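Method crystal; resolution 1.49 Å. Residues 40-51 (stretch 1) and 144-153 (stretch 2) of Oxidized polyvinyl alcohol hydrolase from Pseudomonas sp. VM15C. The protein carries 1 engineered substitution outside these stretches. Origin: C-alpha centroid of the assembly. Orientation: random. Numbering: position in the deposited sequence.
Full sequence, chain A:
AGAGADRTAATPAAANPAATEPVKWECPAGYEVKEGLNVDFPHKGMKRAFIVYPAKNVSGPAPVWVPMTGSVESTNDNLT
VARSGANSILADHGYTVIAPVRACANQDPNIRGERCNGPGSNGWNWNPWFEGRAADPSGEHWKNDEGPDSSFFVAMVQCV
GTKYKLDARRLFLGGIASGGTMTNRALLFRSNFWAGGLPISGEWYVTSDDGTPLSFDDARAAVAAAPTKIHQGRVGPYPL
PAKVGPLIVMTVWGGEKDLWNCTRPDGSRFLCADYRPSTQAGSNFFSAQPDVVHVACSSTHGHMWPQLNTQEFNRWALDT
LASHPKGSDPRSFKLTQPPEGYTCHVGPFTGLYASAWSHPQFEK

Stretch 1 (40-51) DFPHKGMKRAFI
Stretch 2 (144-153) NDEGPDSSFF

A two-stranded hairpin receives the first turns of a helix against one of its faces. Strands 40-43 and 46-51 are joined by a type I' turn from His-43 to Met-46, with Lys-44 (phi/psi 47/43) and Gly-45 (79/0) at its corners. Phe-41 N to Arg-48 O (2.9 Å), Arg-48 N to Phe-41 O (2.8 Å), His-43 N to Met-46 O (3.0 Å) and Met-46 N to His-43 O (2.9 Å) set the pairing. Helix 148-153 starts after Gly-147, the N-cap, whose 94/165 backbone suits glycine. Its axis makes 114° with the first strand and 56° with the second, passing 9.7 and 10.9 Å away. It lies closest at the turn end, where the CA atoms of His-43 and Phe-152 are 6.2 Å apart and those of Lys-44 and Pro-148 6.8 Å.

The main bump is Phe-152 (chi1 159°, chi2 47°), which gives up 130 Å² to a hollow formed by Phe-41, His-43, Arg-48, Ala-49 and Phe-50. Arg-48 CB lies over one ring face, 3.8 Å from the centroid. Around the ring's rim, Phe-41 CD2 comes 3.8 Å from Phe-152 CE1, while Phe-50 CD1 and Ala-49 O sit 4.1 and 3.8 Å from Phe-152 CZ. Phe-41 is t and Phe-50 p; the Phe-41 and Phe-152 planes meet obliquely at 49°.

His-43 (t, chi2 73°) lays its ring against the helix backbone, so that Phe-152 CA stands over its face, 3.6 Å from the centroid. The ring's edge meanwhile reaches a polar partner: His-43 NE2 and Ser-151 OG share a 2.7 Å hydrogen bond. Ser-151, in the p rotamer, is in addition the acceptor for Lys-44, NZ to OG at 2.7 Å, so one small hydroxyl serves two long side chains.

Lys-44 extends (m, t, t, t) past Pro-148, its CD 4.0 Å from Pro-148 CB, which Met-46 SD also approaches at 4.5 Å. The ammonium stands 4.4 Å from both Asp-145 OD1 and Glu-146 OE2, too far for salt bridges, and waters fill the gaps. One accepts a hydrogen bond from Lys-44 NZ (2.9 Å) and donates one to Glu-146 OE2 (2.6 Å); another likewise bridges Lys-44 NZ (2.7 Å) and Asp-145 OD1 (2.8 Å).

Arg-48 curls through m, m, m, bringing its guanidinium face over Phe-152 CD2 and its edge to Asp-149. NH1 and NH2 of Arg-48 both donate to Asp-149 OD1, at 2.9 and 2.8 Å, in a buried salt bridge. A third water links Arg-48 NH1 (2.8 Å) to Pro-148 O (3.2 Å).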

# COMPACT_ATOMS: atom_id res chain seq x y z
N ASP A 40 11.95 19.14 -2.47
CA ASP A 40 13.32 18.93 -2.97
C ASP A 40 14.16 17.91 -2.21
O ASP A 40 15.40 18.06 -2.04
CB ASP A 40 14.04 20.29 -3.03
CG ASP A 40 13.37 21.22 -4.00
OD1 ASP A 40 12.86 20.71 -5.03
OD2 ASP A 40 13.37 22.44 -3.75
N PHE A 41 13.50 16.84 -1.78
CA PHE A 41 14.23 15.78 -1.07
C PHE A 41 14.90 14.98 -2.17
O PHE A 41 14.23 14.39 -3.04
CB PHE A 41 13.24 14.91 -0.31
CG PHE A 41 13.90 13.81 0.46
CD1 PHE A 41 14.36 14.05 1.74
CD2 PHE A 41 14.04 12.54 -0.10
CE1 PHE A 41 14.94 13.03 2.48
CE2 PHE A 41 14.63 11.50 0.63
CZ PHE A 41 15.08 11.75 1.92
N PRO A 42 16.23 14.89 -2.16
CA PRO A 42 16.97 14.17 -3.21
C PRO A 42 16.95 12.68 -3.04
O PRO A 42 17.31 12.19 -1.97
CB PRO A 42 18.39 14.73 -3.06
CG PRO A 42 18.51 14.87 -1.57
CD PRO A 42 17.14 15.46 -1.16
N HIS A 43 16.52 11.98 -4.07
CA HIS A 43 16.56 10.53 -4.05
C HIS A 43 16.67 9.96 -5.46
O HIS A 43 15.82 10.20 -6.29
CB HIS A 43 15.29 9.95 -3.37
CG HIS A 43 15.39 8.47 -3.12
ND1 HIS A 43 16.19 7.94 -2.13
CD2 HIS A 43 14.89 7.42 -3.81
CE1 HIS A 43 16.18 6.62 -2.22
NE2 HIS A 43 15.40 6.28 -3.23
N LYS A 44 17.71 9.17 -5.72
CA LYS A 44 17.91 8.54 -7.03
C LYS A 44 17.74 9.48 -8.24
O LYS A 44 17.11 9.12 -9.22
CB LYS A 44 16.99 7.31 -7.19
CG LYS A 44 17.45 6.12 -6.29
CD LYS A 44 16.51 4.90 -6.44
CE LYS A 44 17.02 3.72 -5.62
NZ LYS A 44 16.08 2.55 -5.72
N GLY A 45 18.30 10.68 -8.14
CA GLY A 45 18.21 11.63 -9.23
C GLY A 45 16.89 12.39 -9.34
O GLY A 45 16.71 13.18 -10.28
N MET A 46 15.95 12.12 -8.45
CA MET A 46 14.67 12.84 -8.46
C MET A 46 14.61 13.76 -7.25
O MET A 46 15.40 13.61 -6.33
CB MET A 46 13.51 11.84 -8.36
CG MET A 46 13.46 10.86 -9.54
SD MET A 46 12.05 9.65 -9.36
CE MET A 46 10.90 10.49 -9.89
N LYS A 47 13.70 14.73 -7.30
CA LYS A 47 13.46 15.62 -6.18
C LYS A 47 12.05 15.27 -5.78
O LYS A 47 11.12 15.41 -6.58
CB LYS A 47 13.46 17.04 -6.62
CG LYS A 47 14.71 17.26 -7.36
CD LYS A 47 15.71 17.80 -6.51
CE LYS A 47 15.97 19.18 -7.11
NZ LYS A 47 17.22 19.80 -6.63
N ARG A 48 11.91 14.84 -4.53
CA ARG A 48 10.63 14.40 -4.01
C ARG A 48 10.07 15.27 -2.89
O ARG A 48 10.78 16.07 -2.28
CB ARG A 48 10.80 12.95 -3.49
CG ARG A 48 11.40 12.00 -4.46
CD ARG A 48 10.52 11.80 -5.72
NE ARG A 48 9.15 11.37 -5.43
CZ ARG A 48 8.76 10.10 -5.46
NH1 ARG A 48 9.62 9.12 -5.79
NH2 ARG A 48 7.50 9.82 -5.15
N ALA A 49 8.79 15.08 -2.59
CA ALA A 49 8.16 15.84 -1.54
C ALA A 49 7.33 14.92 -0.68
O ALA A 49 6.90 13.84 -1.12
CB ALA A 49 7.24 16.95 -2.11
N PHE A 50 7.08 15.36 0.54
CA PHE A 50 6.27 14.60 1.47
C PHE A 50 5.81 15.51 2.58
O PHE A 50 6.39 16.59 2.79
CB PHE A 50 7.04 13.40 2.05
CG PHE A 50 8.35 13.76 2.76
CD1 PHE A 50 9.54 13.84 2.03
CD2 PHE A 50 8.37 14.02 4.13
CE1 PHE A 50 10.76 14.17 2.67
CE2 PHE A 50 9.57 14.36 4.78
CZ PHE A 50 10.76 14.43 4.06
N ILE A 51 4.75 15.11 3.28
CA ILE A 51 4.17 15.96 4.32
C ILE A 51 4.22 15.23 5.64
O ILE A 51 3.85 14.04 5.74
CB ILE A 51 2.71 16.29 3.95
CG1 ILE A 51 2.68 17.04 2.60
CG2 ILE A 51 2.05 17.19 5.01
CD1 ILE A 51 1.24 17.26 2.02
N ASN A 144 13.51 -7.46 -10.28
CA ASN A 144 14.17 -7.65 -9.00
C ASN A 144 14.85 -6.39 -8.48
O ASN A 144 15.86 -6.45 -7.80
CB ASN A 144 15.12 -8.88 -9.02
CG ASN A 144 14.35 -10.26 -8.90
OD1 ASN A 144 13.90 -10.66 -7.82
ND2 ASN A 144 14.21 -10.97 -10.03
N ASP A 145 14.26 -5.25 -8.82
CA ASP A 145 14.69 -3.95 -8.34
C ASP A 145 13.39 -3.32 -7.82
O ASP A 145 12.43 -3.16 -8.58
CB ASP A 145 15.26 -3.10 -9.48
CG ASP A 145 15.85 -1.77 -8.99
OD1 ASP A 145 15.25 -1.03 -8.15
OD2 ASP A 145 16.95 -1.43 -9.48
N GLU A 146 13.41 -2.94 -6.54
CA GLU A 146 12.23 -2.38 -5.87
C GLU A 146 11.71 -1.15 -6.55
O GLU A 146 10.51 -0.86 -6.48
CB GLU A 146 12.56 -2.05 -4.40
CG GLU A 146 13.58 -0.92 -4.25
CD GLU A 146 13.98 -0.68 -2.79
OE1 GLU A 146 13.11 -0.78 -1.91
OE2 GLU A 146 15.17 -0.39 -2.52
N GLY A 147 12.57 -0.40 -7.22
CA GLY A 147 12.10 0.84 -7.85
C GLY A 147 12.30 2.06 -6.97
O GLY A 147 12.45 1.93 -5.76
N PRO A 148 12.19 3.26 -7.53
CA PRO A 148 12.44 4.47 -6.76
C PRO A 148 11.43 4.94 -5.74
O PRO A 148 11.78 5.75 -4.92
CB PRO A 148 12.76 5.53 -7.82
CG PRO A 148 12.19 4.99 -9.10
CD PRO A 148 12.03 3.50 -8.98
N ASP A 149 10.19 4.43 -5.78
CA ASP A 149 9.29 4.84 -4.73
C ASP A 149 9.56 4.02 -3.47
O ASP A 149 9.62 4.60 -2.37
CB ASP A 149 7.81 4.64 -5.17
CG ASP A 149 7.22 5.90 -5.77
OD1 ASP A 149 7.71 7.01 -5.46
OD2 ASP A 149 6.25 5.81 -6.55
N SER A 150 9.70 2.69 -3.61
CA SER A 150 9.97 1.86 -2.44
C SER A 150 11.21 2.37 -1.71
O SER A 150 11.21 2.46 -0.47
CB SER A 150 10.11 0.40 -2.89
OG SER A 150 10.43 -0.46 -1.80
N SER A 151 12.28 2.68 -2.45
CA SER A 151 13.50 3.17 -1.76
C SER A 151 13.34 4.59 -1.22
O SER A 151 13.86 4.91 -0.14
CB SER A 151 14.71 3.09 -2.69
OG SER A 151 14.51 3.81 -3.89
N PHE A 152 12.57 5.43 -1.89
CA PHE A 152 12.37 6.78 -1.41
C PHE A 152 11.65 6.72 -0.08
O PHE A 152 12.00 7.45 0.83
CB PHE A 152 11.49 7.54 -2.43
CG PHE A 152 10.78 8.74 -1.88
CD1 PHE A 152 11.43 9.70 -1.09
CD2 PHE A 152 9.43 8.93 -2.18
CE1 PHE A 152 10.73 10.82 -0.62
CE2 PHE A 152 8.74 10.07 -1.70
CZ PHE A 152 9.40 11.01 -0.92
N PHE A 153 10.66 5.86 0.06
CA PHE A 153 9.89 5.87 1.33
C PHE A 153 10.77 5.50 2.51
O PHE A 153 10.58 6.03 3.58
CB PHE A 153 8.71 4.87 1.27
CG PHE A 153 7.74 5.10 0.15
CD1 PHE A 153 7.56 6.35 -0.47
CD2 PHE A 153 7.02 4.01 -0.31
CE1 PHE A 153 6.67 6.49 -1.54
CE2 PHE A 153 6.12 4.12 -1.37
CZ PHE A 153 5.94 5.37 -1.99
O HOH W 1 17.07 0.36 -4.14
O HOH W 2 15.23 1.78 -8.15
O HOH W 3 12.42 8.75 -5.98